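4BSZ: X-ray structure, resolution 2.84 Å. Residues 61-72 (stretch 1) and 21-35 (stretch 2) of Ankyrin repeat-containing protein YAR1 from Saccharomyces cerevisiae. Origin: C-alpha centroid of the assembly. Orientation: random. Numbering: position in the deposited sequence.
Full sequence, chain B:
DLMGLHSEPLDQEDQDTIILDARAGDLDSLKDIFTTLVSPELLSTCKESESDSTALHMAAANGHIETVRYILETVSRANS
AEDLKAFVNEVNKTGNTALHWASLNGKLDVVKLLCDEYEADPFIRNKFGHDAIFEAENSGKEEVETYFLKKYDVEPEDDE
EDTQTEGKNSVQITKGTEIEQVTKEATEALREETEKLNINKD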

# COMPACT_ATOMS: atom_id res chain seq x y z
N ALA B 61 29.86 34.16 6.11
CA ALA B 61 30.19 32.75 6.11
C ALA B 61 30.75 32.33 7.47
O ALA B 61 30.63 31.18 7.89
CB ALA B 61 31.18 32.46 5.02
N ASN B 62 31.35 33.29 8.17
CA ASN B 62 32.02 33.02 9.43
C ASN B 62 31.23 33.40 10.69
O ASN B 62 31.74 33.29 11.81
CB ASN B 62 33.39 33.69 9.45
CG ASN B 62 34.36 33.01 8.51
OD1 ASN B 62 34.10 31.92 8.00
ND2 ASN B 62 35.51 33.66 8.29
N GLY B 63 30.00 33.86 10.49
CA GLY B 63 29.08 34.09 11.59
C GLY B 63 29.43 35.24 12.52
O GLY B 63 28.93 35.29 13.65
N HIS B 64 30.27 36.16 12.05
CA HIS B 64 30.68 37.34 12.80
C HIS B 64 29.62 38.43 12.71
O HIS B 64 29.78 39.41 11.97
CB HIS B 64 31.99 37.88 12.25
CG HIS B 64 33.12 36.90 12.33
ND1 HIS B 64 33.32 36.08 13.42
CD2 HIS B 64 34.12 36.62 11.45
CE1 HIS B 64 34.39 35.34 13.21
NE2 HIS B 64 34.89 35.64 12.03
N ILE B 65 28.57 38.26 13.50
CA ILE B 65 27.40 39.13 13.45
C ILE B 65 27.71 40.64 13.64
O ILE B 65 27.11 41.48 12.97
CB ILE B 65 26.35 38.65 14.47
CG1 ILE B 65 25.02 39.38 14.27
CG2 ILE B 65 26.87 38.80 15.89
CD1 ILE B 65 24.25 38.90 13.09
N GLU B 66 28.65 40.97 14.52
CA GLU B 66 28.95 42.37 14.79
C GLU B 66 29.68 43.01 13.62
O GLU B 66 29.41 44.16 13.24
CB GLU B 66 29.74 42.53 16.09
CG GLU B 66 28.94 42.15 17.32
CD GLU B 66 27.54 42.76 17.32
OE1 GLU B 66 27.43 43.99 17.10
OE2 GLU B 66 26.56 42.02 17.53
N THR B 67 30.59 42.26 13.03
CA THR B 67 31.27 42.69 11.82
C THR B 67 30.26 42.84 10.68
O THR B 67 30.29 43.82 9.94
CB THR B 67 32.33 41.67 11.43
OG1 THR B 67 33.07 41.27 12.59
CG2 THR B 67 33.25 42.26 10.39
N VAL B 68 29.36 41.86 10.55
CA VAL B 68 28.34 41.88 9.50
C VAL B 68 27.43 43.10 9.61
O VAL B 68 27.16 43.78 8.62
CB VAL B 68 27.45 40.60 9.53
CG1 VAL B 68 26.28 40.74 8.56
CG2 VAL B 68 28.28 39.35 9.20
N ARG B 69 26.94 43.37 10.81
CA ARG B 69 26.07 44.52 11.04
C ARG B 69 26.80 45.82 10.74
O ARG B 69 26.22 46.75 10.17
CB ARG B 69 25.55 44.50 12.47
CG ARG B 69 24.65 45.66 12.81
CD ARG B 69 24.27 45.58 14.26
NE ARG B 69 23.57 44.33 14.57
CZ ARG B 69 22.28 44.14 14.34
NH1 ARG B 69 21.55 45.10 13.78
NH2 ARG B 69 21.71 42.98 14.65
N TYR B 70 28.08 45.90 11.11
CA TYR B 70 28.87 47.09 10.83
C TYR B 70 29.00 47.33 9.33
O TYR B 70 28.77 48.43 8.85
CB TYR B 70 30.26 46.99 11.45
CG TYR B 70 31.18 48.11 11.02
CD1 TYR B 70 31.14 49.34 11.66
CD2 TYR B 70 32.07 47.94 9.97
CE1 TYR B 70 31.98 50.38 11.27
CE2 TYR B 70 32.92 48.98 9.57
CZ TYR B 70 32.87 50.19 10.22
OH TYR B 70 33.71 51.22 9.82
N ILE B 71 29.39 46.29 8.61
CA ILE B 71 29.53 46.38 7.17
C ILE B 71 28.23 46.90 6.56
O ILE B 71 28.25 47.78 5.70
CB ILE B 71 29.90 45.01 6.58
CG1 ILE B 71 31.29 44.60 7.05
CG2 ILE B 71 29.83 45.05 5.06
CD1 ILE B 71 31.70 43.22 6.67
N LEU B 72 27.11 46.37 7.02
CA LEU B 72 25.82 46.75 6.46
C LEU B 72 25.45 48.19 6.82
O LEU B 72 24.99 48.94 5.97
CB LEU B 72 24.73 45.78 6.90
CG LEU B 72 24.70 44.45 6.15
CD1 LEU B 72 23.70 43.49 6.80
CD2 LEU B 72 24.37 44.67 4.68
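Stretch 2 21-35: DARAGDLDSLKDIFT

How does stretch 2 lie on stretch 1? It repeats the same outline, a helix end, a tight turn and a second helix. Helix 21-24 closes at Gly-25, Asp-26 takes the N-cap position, and helix 27-35 follows, with a wider pi-type turn at 33-35. This second helix runs beside helix 65-72 in nearly the same direction, the axes 17° apart and 10.5 Å distant at closest approach. The backbones come nearest around the helix starts, where the CA atoms of Thr-67 and Leu-27 are 5.4 Å apart and those of His-64 and Gly-25, in the turns, 6.0 Å. Together the stretches bury 551 Å².

What holds the two turns together? The carbonyl of Arg-23, near the end of its helix, receives two side chains. Asn-62, with chi1 m and its CB pointing toward stretch 2, donates from ND2 to Arg-23 O at 2.9 Å, well aligned. His-64, also m, brings NE2 to Arg-23 O at 3.1 Å, a weak hydrogen bond with an angle of 120°. Arg-23 itself points its CB away and extends through three t torsions, yet its CG still lies 3.5 Å from Asn-62 ND2.

Why does glycine suit position 25? The phi of Gly-25, 89°, would jam a CB against the preceding carbonyl, and an ideal CB would also stand 3.0 Å from His-64 CD2, a clash. Without one, Gly-25 CA lies over a face of the imidazole, 3.9 Å from the ring centroid, in a CH-pi contact. Next along, Asp-26 adopts chi1 t with CB away from stretch 1; its OD1 accepts from Ser-29 N at 3.1 Å, capping the new helix.

How do the side chains pack between the helices? Tyr-70, with chi1 t and CB toward stretch 2, is a knob among Leu-27, Leu-30, Lys-31 and Phe-34. Leu-27 (t, p) places CD1 3.5 Å from Tyr-70 CB and 4.0 Å from Thr-67 CA, so this one methyl meets successive turns of helix 65-72. Lys-31 lays CG over a face of the phenol, 4.2 Å from the ring centroid; its end leads away, and NZ forms a salt bridge with Asp-28 OD1 at 3.5 Å. Farther along, Tyr-70 OH reaches within 3.8 Å of Phe-34 CB.

What fills the buried side of the contact? Thr-67, chi1 m, sets CG2 3.6 Å from Leu-30 CD1, while its OG1 lies 3.6 Å from Gly-25 O. Ile-71 (m, t) has a CB that points sideways, but its extended end comes nearer, bringing CD1 to 4.3 Å from Ala-22 CB.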

# COMPACT_ATOMS: atom_id res chain seq x y z
N ASP B 21 40.31 40.85 6.74
CA ASP B 21 39.95 41.37 8.06
C ASP B 21 38.49 41.17 8.38
O ASP B 21 38.12 40.99 9.54
CB ASP B 21 40.27 42.86 8.16
CG ASP B 21 41.72 43.13 8.42
OD1 ASP B 21 42.44 42.17 8.80
OD2 ASP B 21 42.15 44.29 8.25
N ALA B 22 37.65 41.23 7.36
CA ALA B 22 36.25 40.86 7.52
C ALA B 22 36.15 39.36 7.83
O ALA B 22 35.37 38.94 8.69
CB ALA B 22 35.47 41.19 6.26
N ARG B 23 36.95 38.57 7.13
CA ARG B 23 36.99 37.13 7.33
C ARG B 23 37.37 36.82 8.77
O ARG B 23 36.64 36.11 9.48
CB ARG B 23 38.01 36.51 6.37
CG ARG B 23 38.01 35.00 6.31
CD ARG B 23 38.97 34.53 5.22
NE ARG B 23 39.00 33.08 5.09
CZ ARG B 23 39.53 32.43 4.06
NH1 ARG B 23 40.07 33.11 3.05
NH2 ARG B 23 39.52 31.11 4.02
N ALA B 24 38.50 37.37 9.20
CA ALA B 24 38.99 37.16 10.55
C ALA B 24 38.00 37.63 11.63
O ALA B 24 37.97 37.10 12.74
CB ALA B 24 40.33 37.87 10.73
N GLY B 25 37.19 38.64 11.29
CA GLY B 25 36.32 39.25 12.27
C GLY B 25 36.95 40.42 13.03
O GLY B 25 36.39 40.89 14.03
N ASP B 26 38.10 40.90 12.56
CA ASP B 26 38.75 42.05 13.20
C ASP B 26 37.95 43.30 12.93
O ASP B 26 38.32 44.13 12.10
CB ASP B 26 40.20 42.23 12.73
CG ASP B 26 41.02 43.11 13.68
OD1 ASP B 26 40.43 43.85 14.50
OD2 ASP B 26 42.27 43.07 13.60
N LEU B 27 36.84 43.45 13.65
CA LEU B 27 36.00 44.64 13.51
C LEU B 27 36.78 45.88 13.91
O LEU B 27 36.59 46.94 13.33
CB LEU B 27 34.74 44.51 14.37
CG LEU B 27 33.78 45.71 14.28
CD1 LEU B 27 33.35 45.97 12.84
CD2 LEU B 27 32.57 45.49 15.17
N ASP B 28 37.68 45.73 14.88
CA ASP B 28 38.46 46.87 15.36
C ASP B 28 39.28 47.54 14.25
O ASP B 28 39.21 48.76 14.08
CB ASP B 28 39.34 46.47 16.54
CG ASP B 28 38.61 46.57 17.86
OD1 ASP B 28 37.60 47.31 17.91
OD2 ASP B 28 39.02 45.90 18.83
N SER B 29 40.03 46.76 13.48
CA SER B 29 40.78 47.37 12.39
C SER B 29 39.91 47.74 11.20
O SER B 29 40.32 48.52 10.36
CB SER B 29 42.01 46.54 11.98
OG SER B 29 41.68 45.20 11.74
N LEU B 30 38.69 47.21 11.14
CA LEU B 30 37.76 47.64 10.09
C LEU B 30 37.28 49.08 10.27
O LEU B 30 37.33 49.88 9.32
CB LEU B 30 36.58 46.68 9.98
CG LEU B 30 36.85 45.46 9.11
CD1 LEU B 30 35.62 44.55 9.02
CD2 LEU B 30 37.30 45.90 7.72
N LYS B 31 36.82 49.42 11.47
CA LYS B 31 36.40 50.79 11.77
C LYS B 31 37.60 51.71 11.62
O LYS B 31 37.49 52.84 11.14
CB LYS B 31 35.85 50.90 13.20
CG LYS B 31 34.91 49.80 13.64
CD LYS B 31 34.15 50.22 14.89
CE LYS B 31 33.56 49.03 15.66
NZ LYS B 31 34.50 48.49 16.70
N ASP B 32 38.75 51.20 12.06
CA ASP B 32 40.03 51.87 11.92
C ASP B 32 40.23 52.30 10.48
O ASP B 32 40.51 53.46 10.18
CB ASP B 32 41.14 50.91 12.35
CG ASP B 32 42.44 51.61 12.69
OD1 ASP B 32 42.72 52.68 12.11
OD2 ASP B 32 43.19 51.06 13.54
N ILE B 33 40.07 51.34 9.57
CA ILE B 33 40.32 51.58 8.15
C ILE B 33 39.34 52.58 7.53
O ILE B 33 39.74 53.45 6.75
CB ILE B 33 40.29 50.27 7.35
CG1 ILE B 33 41.45 49.36 7.76
CG2 ILE B 33 40.41 50.55 5.87
CD1 ILE B 33 41.26 47.88 7.33
N PHE B 34 38.07 52.48 7.89
CA PHE B 34 37.05 53.29 7.23
C PHE B 34 36.71 54.63 7.89
O PHE B 34 35.91 55.40 7.36
CB PHE B 34 35.81 52.46 6.93
CG PHE B 34 36.06 51.38 5.93
CD1 PHE B 34 36.13 51.68 4.58
CD2 PHE B 34 36.26 50.07 6.33
CE1 PHE B 34 36.37 50.69 3.65
CE2 PHE B 34 36.50 49.08 5.40
CZ PHE B 34 36.56 49.39 4.06
N THR B 35 37.33 54.92 9.03
CA THR B 35 37.23 56.26 9.58
C THR B 35 38.40 57.12 9.10
O THR B 35 38.28 58.34 9.01
CB THR B 35 37.15 56.28 11.14
OG1 THR B 35 38.33 55.69 11.70
CG2 THR B 35 35.91 55.54 11.64